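Local coordinates for protein CRISPR-associated endoribonuclease Cas2 (PDB 4QR2) that probably acts as a magnesium-dependent endoribonuclease in CRISPR adaptive immunity, working as a homodimer that joins a Cas1 homodimer, at residues 9-14 against 18-23. Sequence-based numbering, arbitrary orientation.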
loop_
_atom_site.group_PDB
_atom_site.type_symbol
_atom_site.label_atom_id
_atom_site.label_comp_id
_atom_site.label_asym_id
_atom_site.label_seq_id
_atom_site.Cartn_x
_atom_site.Cartn_y
_atom_site.Cartn_z
ATOM N N VAL A 9 -3.978 0.799 -9.280
ATOM C CA VAL A 9 -4.160 0.854 -10.707
ATOM C C VAL A 9 -4.281 -0.608 -11.154
ATOM O O VAL A 9 -3.695 -1.534 -10.584
ATOM C CB VAL A 9 -3.012 1.582 -11.408
ATOM C CG1 VAL A 9 -1.709 0.839 -11.187
ATOM C CG2 VAL A 9 -3.277 1.784 -12.878
ATOM N N ASN A 10 -5.059 -0.785 -12.225
ATOM C CA ASN A 10 -5.313 -2.079 -12.810
ATOM C C ASN A 10 -4.231 -2.489 -13.768
ATOM O O ASN A 10 -4.156 -1.922 -14.844
ATOM C CB ASN A 10 -6.667 -2.135 -13.481
ATOM C CG ASN A 10 -6.993 -3.550 -14.020
ATOM O OD1 ASN A 10 -6.115 -4.427 -14.039
ATOM N ND2 ASN A 10 -8.285 -3.821 -14.296
ATOM N N THR A 11 -3.314 -3.363 -13.331
ATOM C CA THR A 11 -2.119 -3.721 -14.150
ATOM C C THR A 11 -2.446 -4.814 -15.207
ATOM O O THR A 11 -1.575 -5.312 -15.945
ATOM C CB THR A 11 -0.978 -4.220 -13.250
ATOM O OG1 THR A 11 -1.410 -5.389 -12.538
ATOM C CG2 THR A 11 -0.471 -3.134 -12.321
ATOM N N GLU A 12 -3.740 -5.210 -15.310
ATOM C CA GLU A 12 -4.159 -6.045 -16.356
ATOM C C GLU A 12 -4.260 -5.333 -17.690
ATOM O O GLU A 12 -4.435 -6.004 -18.671
ATOM C CB GLU A 12 -5.528 -6.746 -16.035
ATOM C CG GLU A 12 -5.397 -7.779 -14.952
ATOM C CD GLU A 12 -6.504 -8.829 -14.997
ATOM O OE1 GLU A 12 -7.555 -8.582 -14.385
ATOM O OE2 GLU A 12 -6.348 -9.831 -15.694
ATOM N N THR A 13 -4.151 -4.010 -17.738
ATOM C CA THR A 13 -4.219 -3.267 -18.982
ATOM C C THR A 13 -2.854 -2.670 -19.236
ATOM O O THR A 13 -2.234 -2.295 -18.272
ATOM C CB THR A 13 -5.219 -2.099 -18.829
ATOM O OG1 THR A 13 -4.786 -1.201 -17.817
ATOM C CG2 THR A 13 -6.583 -2.668 -18.360
ATOM N N PRO A 14 -2.413 -2.594 -20.511
ATOM C CA PRO A 14 -1.141 -1.934 -20.756
ATOM C C PRO A 14 -1.223 -0.463 -20.345
ATOM O O PRO A 14 -0.208 0.092 -19.899
ATOM C CB PRO A 14 -0.929 -2.078 -22.295
ATOM C CG PRO A 14 -2.105 -2.823 -22.837
ATOM C CD PRO A 14 -2.864 -3.378 -21.696
ATOM N N LYS A 18 1.400 1.315 -17.881
ATOM C CA LYS A 18 2.118 2.524 -18.278
ATOM C C LYS A 18 2.014 3.626 -17.258
ATOM O O LYS A 18 2.975 4.272 -16.890
ATOM C CB LYS A 18 1.604 3.030 -19.670
ATOM C CG LYS A 18 2.347 4.248 -20.150
ATOM C CD LYS A 18 2.094 4.472 -21.644
ATOM C CE LYS A 18 2.961 5.561 -22.220
ATOM N NZ LYS A 18 2.374 6.144 -23.475
ATOM N N ARG A 19 0.812 3.838 -16.769
ATOM C CA ARG A 19 0.635 4.778 -15.680
ATOM C C ARG A 19 1.447 4.402 -14.481
ATOM O O ARG A 19 2.096 5.267 -13.903
ATOM C CB ARG A 19 -0.832 4.900 -15.300
ATOM C CG ARG A 19 -1.664 5.542 -16.423
ATOM C CD ARG A 19 -3.079 6.034 -15.983
ATOM N NE ARG A 19 -3.987 5.049 -15.456
ATOM C CZ ARG A 19 -4.699 4.191 -16.187
ATOM N NH1 ARG A 19 -5.499 3.344 -15.586
ATOM N NH2 ARG A 19 -4.579 4.129 -17.520
ATOM N N LEU A 20 1.495 3.129 -14.121
ATOM C CA LEU A 20 2.298 2.698 -12.971
ATOM C C LEU A 20 3.764 2.970 -13.237
ATOM O O LEU A 20 4.497 3.413 -12.340
ATOM C CB LEU A 20 2.071 1.216 -12.623
ATOM C CG LEU A 20 2.970 0.612 -11.541
ATOM C CD1 LEU A 20 2.759 1.345 -10.230
ATOM C CD2 LEU A 20 2.724 -0.888 -11.362
ATOM N N ARG A 21 4.246 2.765 -14.461
ATOM C CA ARG A 21 5.672 3.084 -14.740
ATOM C C ARG A 21 5.944 4.559 -14.521
ATOM O O ARG A 21 6.977 4.940 -13.984
ATOM C CB ARG A 21 6.015 2.742 -16.191
ATOM C CG ARG A 21 6.123 1.233 -16.506
ATOM C CD ARG A 21 6.899 0.966 -17.854
ATOM N NE ARG A 21 6.164 1.457 -19.018
ATOM C CZ ARG A 21 5.111 0.864 -19.626
ATOM N NH1 ARG A 21 4.558 1.474 -20.636
ATOM N NH2 ARG A 21 4.610 -0.257 -19.241
ATOM N N HIS A 22 4.991 5.418 -14.910
ATOM C CA HIS A 22 5.193 6.869 -14.763
ATOM C C HIS A 22 5.072 7.309 -13.325
ATOM O O HIS A 22 5.863 8.206 -12.899
ATOM C CB HIS A 22 4.149 7.612 -15.589
ATOM C CG HIS A 22 4.331 7.495 -17.065
ATOM N ND1 HIS A 22 3.346 7.869 -17.955
ATOM C CD2 HIS A 22 5.304 6.915 -17.807
ATOM C CE1 HIS A 22 3.747 7.607 -19.187
ATOM N NE2 HIS A 22 4.943 7.039 -19.131
ATOM N N VAL A 23 4.089 6.737 -12.593
ATOM C CA VAL A 23 4.010 6.921 -11.115
ATOM C C VAL A 23 5.306 6.551 -10.417
ATOM O O VAL A 23 5.890 7.324 -9.619
ATOM C CB VAL A 23 2.782 6.233 -10.510
ATOM C CG1 VAL A 23 2.836 6.239 -9.003
ATOM C CG2 VAL A 23 1.508 6.995 -10.966
HETATM O O HOH W 1 2.221 -0.647 -21.100
#
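Val9 sends its two methyls to neighbouring residues of helix 14-27. Val9 CG1 meets Leu20 CB at 4.1 Å. With chi1 at 62°, Val9 CG1 sits between the backbone N and the carbonyl carbon. This leaves Val9 CG2 anti to N, 3.8 Å from Arg19 NH1, where it meets the guanidinium obliquely. Thr11 adds a second apolar touch, its CG2 4.0 Å from Leu20 CD2. Leu20 is buried and takes Val9 on CB and Thr11 on one branch tip.

Polar links join the chain where the helix starts. Lys18 N donates to Pro14 O at 2.9 Å, the i to i+4 bond of the first helical turn. Pro14 O also accepts from a water at 2.8 Å, and that water accepts from Arg21 NH2, so two donors hold this carbonyl.

The loop is braced from within. Residues 10 to 13 form a type I turn. Asn10 OD1 accepts from Glu12 N at 2.8 Å, an Asx turn, and Thr13 OG1 donates to Asn10 O. Thr13 is also the N-cap, its OG1 bonded to Gly16 N.

The loop leads from strand 2-8 of the ferredoxin-like fold into helix 14-27, just after Asp8, the predicted magnesium ligand. Arg19 is salt-bridged to Asp64, just before strand 65-71. Leu20 packs on Tyr7 of strand 2-8, while Thr11 meets Thr11 of the second subunit.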